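Local coordinates for nucleotidyltransferase-like protein (Exiguobacterium sibiricum, PDB 3C18) that is of unproven function but probably transfers a nucleotidyl group from a nucleoside triphosphate, as nucleotidyltransferases do, at residues Ala87-Trp90 with Val91-Thr95; Gln73-Ser76 with Arg77-Ile80. All coordinates share one frame; numbering follows the deposited sequence.

In the fold
Both contacts join successive turns of one helix in the nucleotidyltransferase-like part of the chain, contact 1 running on past the C-terminal end of its helix, and contact 2 closes before contact 1 opens. Helix 72-81, holding contact 2, leaves strand 63-71 of the mixed five-stranded sheet; helix 85-93, holding contact 1, runs into edge strand 95-99. Their centres lie about 14 Å apart, and the helices meet through apolar side chains: Val88 CG2 sits 3.7 Å from Leu79 CD2, while Ala87 CB lies 4.1 Å from Leu75 CD1 and also approaches the Trp78 ring. Small Ala87 lets the larger leucine and tryptophan come close. No catalytic role is assigned to either contact.

Contact 1: Ala87-Trp90 with Val91-Thr95; sequences AVHW and VSEGT
Ala87-Trp90 hands its carbonyls to Val91-Gly94 over the last two turns of helix 85-93: helical bonds run from Val91 N, Ser92 N and Glu93 N to Ala87 O, Val88 O and His89 O, that of Glu93 N to His89 O measuring 2.8 Å, before a weak bond from Gly94 N to Trp90 O where the helical backbone ends. Gly94 CA lies 3.0 Å from Trp90 O in a CA-H...O contact; a side chain pointing this way would collide with that oxygen, which suits the absence of one.

On the outer side, His89 and Glu93 meet one turn apart. With CG anti to the backbone N (chi1 -172°), the imidazole reaches along the helix, and His89 NE2 comes 3.5 Å from the methylene carbon Glu93 CG. The Glu93 chain turns about its CB-CG bond, and its carboxylate plane stands 80° from the ring; Glu93 OE2 accepts a 3.1 Å hydrogen bond from Ser92 OG. A serine in place of His89 would probably leave the Glu93 methylenes without their ring partner and the bent chain freer to turn. Valine suits position 91, buried against Leu43 and Leu111.

Trp90 faces inward onto Leu41 and Leu43 of strand 40-46, its NE1 bonded to Leu34 O, while Lys108 of helix 103-110 binds Val91 O and Gly94 O, and Thr95 pairs with Ala24 of strand 19-26.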
loop_
_atom_site.group_PDB
_atom_site.type_symbol
_atom_site.label_atom_id
_atom_site.label_comp_id
_atom_site.label_asym_id
_atom_site.label_seq_id
_atom_site.Cartn_x
_atom_site.Cartn_y
_atom_site.Cartn_z
ATOM N N ALA A 87 10.402 -4.261 -12.271
ATOM C CA ALA A 87 11.230 -5.467 -12.081
ATOM C C ALA A 87 10.908 -6.499 -13.146
ATOM O O ALA A 87 11.799 -7.172 -13.648
ATOM C CB ALA A 87 11.068 -6.050 -10.694
ATOM N N VAL A 88 9.635 -6.606 -13.499
ATOM C CA VAL A 88 9.226 -7.565 -14.533
ATOM C C VAL A 88 9.957 -7.193 -15.811
ATOM O O VAL A 88 10.536 -8.038 -16.480
ATOM C CB VAL A 88 7.692 -7.603 -14.785
ATOM C CG1 VAL A 88 7.377 -8.383 -16.055
ATOM C CG2 VAL A 88 6.965 -8.193 -13.595
ATOM N N HIS A 89 9.970 -5.897 -16.081
ATOM C CA HIS A 89 10.590 -5.336 -17.288
ATOM C C HIS A 89 12.080 -5.585 -17.279
ATOM O O HIS A 89 12.673 -5.956 -18.292
ATOM C CB HIS A 89 10.357 -3.818 -17.374
ATOM C CG HIS A 89 10.799 -3.208 -18.666
ATOM N ND1 HIS A 89 9.959 -2.458 -19.458
ATOM C CD2 HIS A 89 11.985 -3.260 -19.322
ATOM C CE1 HIS A 89 10.606 -2.070 -20.546
ATOM N NE2 HIS A 89 11.839 -2.543 -20.488
ATOM N N TRP A 90 12.684 -5.393 -16.110
ATOM C CA TRP A 90 14.110 -5.564 -15.985
ATOM C C TRP A 90 14.513 -6.993 -16.313
ATOM O O TRP A 90 15.484 -7.232 -17.028
ATOM C CB TRP A 90 14.615 -5.254 -14.570
ATOM C CG TRP A 90 14.560 -3.824 -14.196
ATOM C CD1 TRP A 90 14.508 -2.765 -15.046
ATOM C CD2 TRP A 90 14.614 -3.281 -12.878
ATOM N NE1 TRP A 90 14.492 -1.605 -14.353
ATOM C CE2 TRP A 90 14.549 -1.886 -13.010
ATOM C CE3 TRP A 90 14.698 -3.837 -11.601
ATOM C CZ2 TRP A 90 14.571 -1.023 -11.906
ATOM C CZ3 TRP A 90 14.698 -2.978 -10.501
ATOM C CH2 TRP A 90 14.657 -1.590 -10.665
ATOM N N VAL A 91 13.798 -7.938 -15.727
ATOM C CA VAL A 91 14.180 -9.340 -15.854
ATOM C C VAL A 91 13.902 -9.782 -17.266
ATOM O O VAL A 91 14.652 -10.557 -17.823
ATOM C CB VAL A 91 13.424 -10.270 -14.901
ATOM C CG1 VAL A 91 13.722 -11.726 -15.248
ATOM C CG2 VAL A 91 13.780 -9.953 -13.413
ATOM N N SER A 92 12.848 -9.243 -17.864
ATOM C CA SER A 92 12.433 -9.753 -19.166
ATOM C C SER A 92 13.195 -9.133 -20.333
ATOM O O SER A 92 13.599 -9.845 -21.255
ATOM C CB SER A 92 10.923 -9.600 -19.360
ATOM O OG SER A 92 10.616 -8.347 -19.938
ATOM N N GLU A 93 13.415 -7.825 -20.287
ATOM C CA GLU A 93 14.107 -7.150 -21.378
ATOM C C GLU A 93 15.600 -7.029 -21.093
ATOM O O GLU A 93 16.399 -6.735 -21.972
ATOM C CB GLU A 93 13.523 -5.759 -21.615
ATOM C CG GLU A 93 12.024 -5.764 -21.921
ATOM C CD GLU A 93 11.665 -6.649 -23.103
ATOM O OE1 GLU A 93 12.188 -6.416 -24.207
ATOM O OE2 GLU A 93 10.848 -7.575 -22.928
ATOM N N GLY A 94 15.964 -7.270 -19.843
ATOM C CA GLY A 94 17.349 -7.068 -19.400
ATOM C C GLY A 94 18.314 -8.054 -19.983
ATOM O O GLY A 94 17.945 -9.177 -20.302
ATOM N N THR A 95 19.564 -7.622 -20.090
ATOM C CA THR A 95 20.665 -8.482 -20.547
ATOM C C THR A 95 21.339 -9.194 -19.406
ATOM O O THR A 95 21.757 -8.571 -18.443
ATOM C CB THR A 95 21.737 -7.663 -21.255
ATOM O OG1 THR A 95 21.146 -6.955 -22.351
ATOM C CG2 THR A 95 22.878 -8.552 -21.734
#

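Contact 2: Gln73-Ser76 with Arg77-Ile80; sequences QVLS and RWLI
Val74 and Trp78 pack against each other one turn apart on helix 72-81, which follows a strand of the nucleotidyltransferase-like sheet. Val74 CG1 makes a CH-pi contact over the six-membered ring of Trp78, 4.1 Å from its centroid, as the two side chains run side by side. The indole, with CG anti to the carbonyl carbon (chi1 -75°), also lies back across the helix, putting Val74 O 3.4 Å above its plane near the rim. Val74 O accepts from Trp78 N at 3.1 Å and from a water that in turn accepts from Arg77 NH1, so three groups crowd round it. Leucine suits position 75 because it reaches two neighbours: the methyl Leu75 CD1 lies 3.7 Å from Trp78 CE3, the two side chains crossing at about a right angle, and Leu75 CG, the branch point, lies 4.1 Å from Leu79 CD1. Beyond them Ser76 O takes Ile80 N at 2.8 Å, in the carbonyl plane, and a second, weak bond from Leu79 N, whose main acceptor is Leu75 O.

Arg77 extends outward, where its NE forms a salt bridge with Glu251. Trp78 meets Trp53 edge-to-face and touches Val70 of strand 63-71, whereas Leu75 and Leu79 both pack on Leu107 of helix 103-110.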
loop_
_atom_site.group_PDB
_atom_site.type_symbol
_atom_site.label_atom_id
_atom_site.label_comp_id
_atom_site.label_asym_id
_atom_site.label_seq_id
_atom_site.Cartn_x
_atom_site.Cartn_y
_atom_site.Cartn_z
ATOM N N GLN A 73 14.118 -13.872 -2.652
ATOM C CA GLN A 73 12.793 -14.164 -2.070
ATOM C C GLN A 73 11.938 -12.939 -2.091
ATOM O O GLN A 73 10.714 -13.009 -2.121
ATOM C CB GLN A 73 12.914 -14.666 -0.627
ATOM C CG GLN A 73 13.705 -15.984 -0.531
ATOM C CD GLN A 73 13.749 -16.571 0.881
ATOM O OE1 GLN A 73 13.175 -16.014 1.822
ATOM N NE2 GLN A 73 14.449 -17.703 1.030
ATOM N N VAL A 74 12.601 -11.798 -2.080
ATOM C CA VAL A 74 11.903 -10.523 -2.194
ATOM C C VAL A 74 11.426 -10.318 -3.642
ATOM O O VAL A 74 10.312 -9.862 -3.890
ATOM C CB VAL A 74 12.779 -9.369 -1.736
ATOM C CG1 VAL A 74 12.141 -8.035 -2.067
ATOM C CG2 VAL A 74 13.037 -9.482 -0.217
ATOM N N LEU A 75 12.284 -10.665 -4.583
ATOM C CA LEU A 75 11.968 -10.539 -5.994
ATOM C C LEU A 75 10.840 -11.506 -6.342
ATOM O O LEU A 75 9.898 -11.210 -7.089
ATOM C CB LEU A 75 13.185 -10.873 -6.876
ATOM C CG LEU A 75 12.939 -10.755 -8.385
ATOM C CD1 LEU A 75 12.399 -9.360 -8.746
ATOM C CD2 LEU A 75 14.177 -11.126 -9.203
ATOM N N SER A 76 10.968 -12.697 -5.804
ATOM C CA SER A 76 10.035 -13.803 -6.113
ATOM C C SER A 76 8.636 -13.352 -5.751
ATOM O O SER A 76 7.694 -13.451 -6.512
ATOM C CB SER A 76 10.453 -15.057 -5.324
ATOM O OG SER A 76 9.460 -16.045 -5.366
ATOM N N ARG A 77 8.534 -12.853 -4.543
ATOM C CA ARG A 77 7.290 -12.314 -4.020
ATOM C C ARG A 77 6.746 -11.181 -4.872
ATOM O O ARG A 77 5.561 -11.123 -5.105
ATOM C CB ARG A 77 7.480 -11.790 -2.611
ATOM C CG ARG A 77 6.215 -11.247 -2.014
ATOM C CD ARG A 77 6.353 -11.050 -0.519
ATOM N NE ARG A 77 5.193 -10.338 -0.013
ATOM C CZ ARG A 77 4.940 -9.059 -0.261
ATOM N NH1 ARG A 77 5.760 -8.341 -1.012
ATOM N NH2 ARG A 77 3.850 -8.503 0.223
ATOM N N TRP A 78 7.610 -10.283 -5.325
ATOM C CA TRP A 78 7.157 -9.178 -6.164
ATOM C C TRP A 78 6.522 -9.730 -7.418
ATOM O O TRP A 78 5.532 -9.208 -7.945
ATOM C CB TRP A 78 8.291 -8.271 -6.640
ATOM C CG TRP A 78 8.834 -7.355 -5.602
ATOM C CD1 TRP A 78 8.221 -6.967 -4.466
ATOM C CD2 TRP A 78 10.094 -6.640 -5.645
ATOM N NE1 TRP A 78 9.025 -6.103 -3.764
ATOM C CE2 TRP A 78 10.166 -5.862 -4.475
ATOM C CE3 TRP A 78 11.146 -6.572 -6.574
ATOM C CZ2 TRP A 78 11.266 -5.042 -4.175
ATOM C CZ3 TRP A 78 12.237 -5.757 -6.284
ATOM C CH2 TRP A 78 12.284 -5.000 -5.087
ATOM N N LEU A 79 7.130 -10.786 -7.920
ATOM C CA LEU A 79 6.714 -11.339 -9.212
ATOM C C LEU A 79 5.421 -12.136 -9.006
ATOM O O LEU A 79 4.539 -12.143 -9.854
ATOM C CB LEU A 79 7.827 -12.196 -9.832
ATOM C CG LEU A 79 9.114 -11.484 -10.255
ATOM C CD1 LEU A 79 10.087 -12.479 -10.817
ATOM C CD2 LEU A 79 8.834 -10.379 -11.283
ATOM N N ILE A 80 5.315 -12.771 -7.841
ATOM C CA ILE A 80 4.150 -13.611 -7.519
ATOM C C ILE A 80 2.909 -12.753 -7.392
ATOM O O ILE A 80 1.816 -13.144 -7.792
ATOM C CB ILE A 80 4.356 -14.412 -6.213
ATOM C CG1 ILE A 80 5.246 -15.627 -6.498
ATOM C CG2 ILE A 80 3.026 -14.886 -5.637
ATOM C CD1 ILE A 80 5.565 -16.458 -5.254
HETATM O O HOH W 1 8.618 -8.716 -1.405
#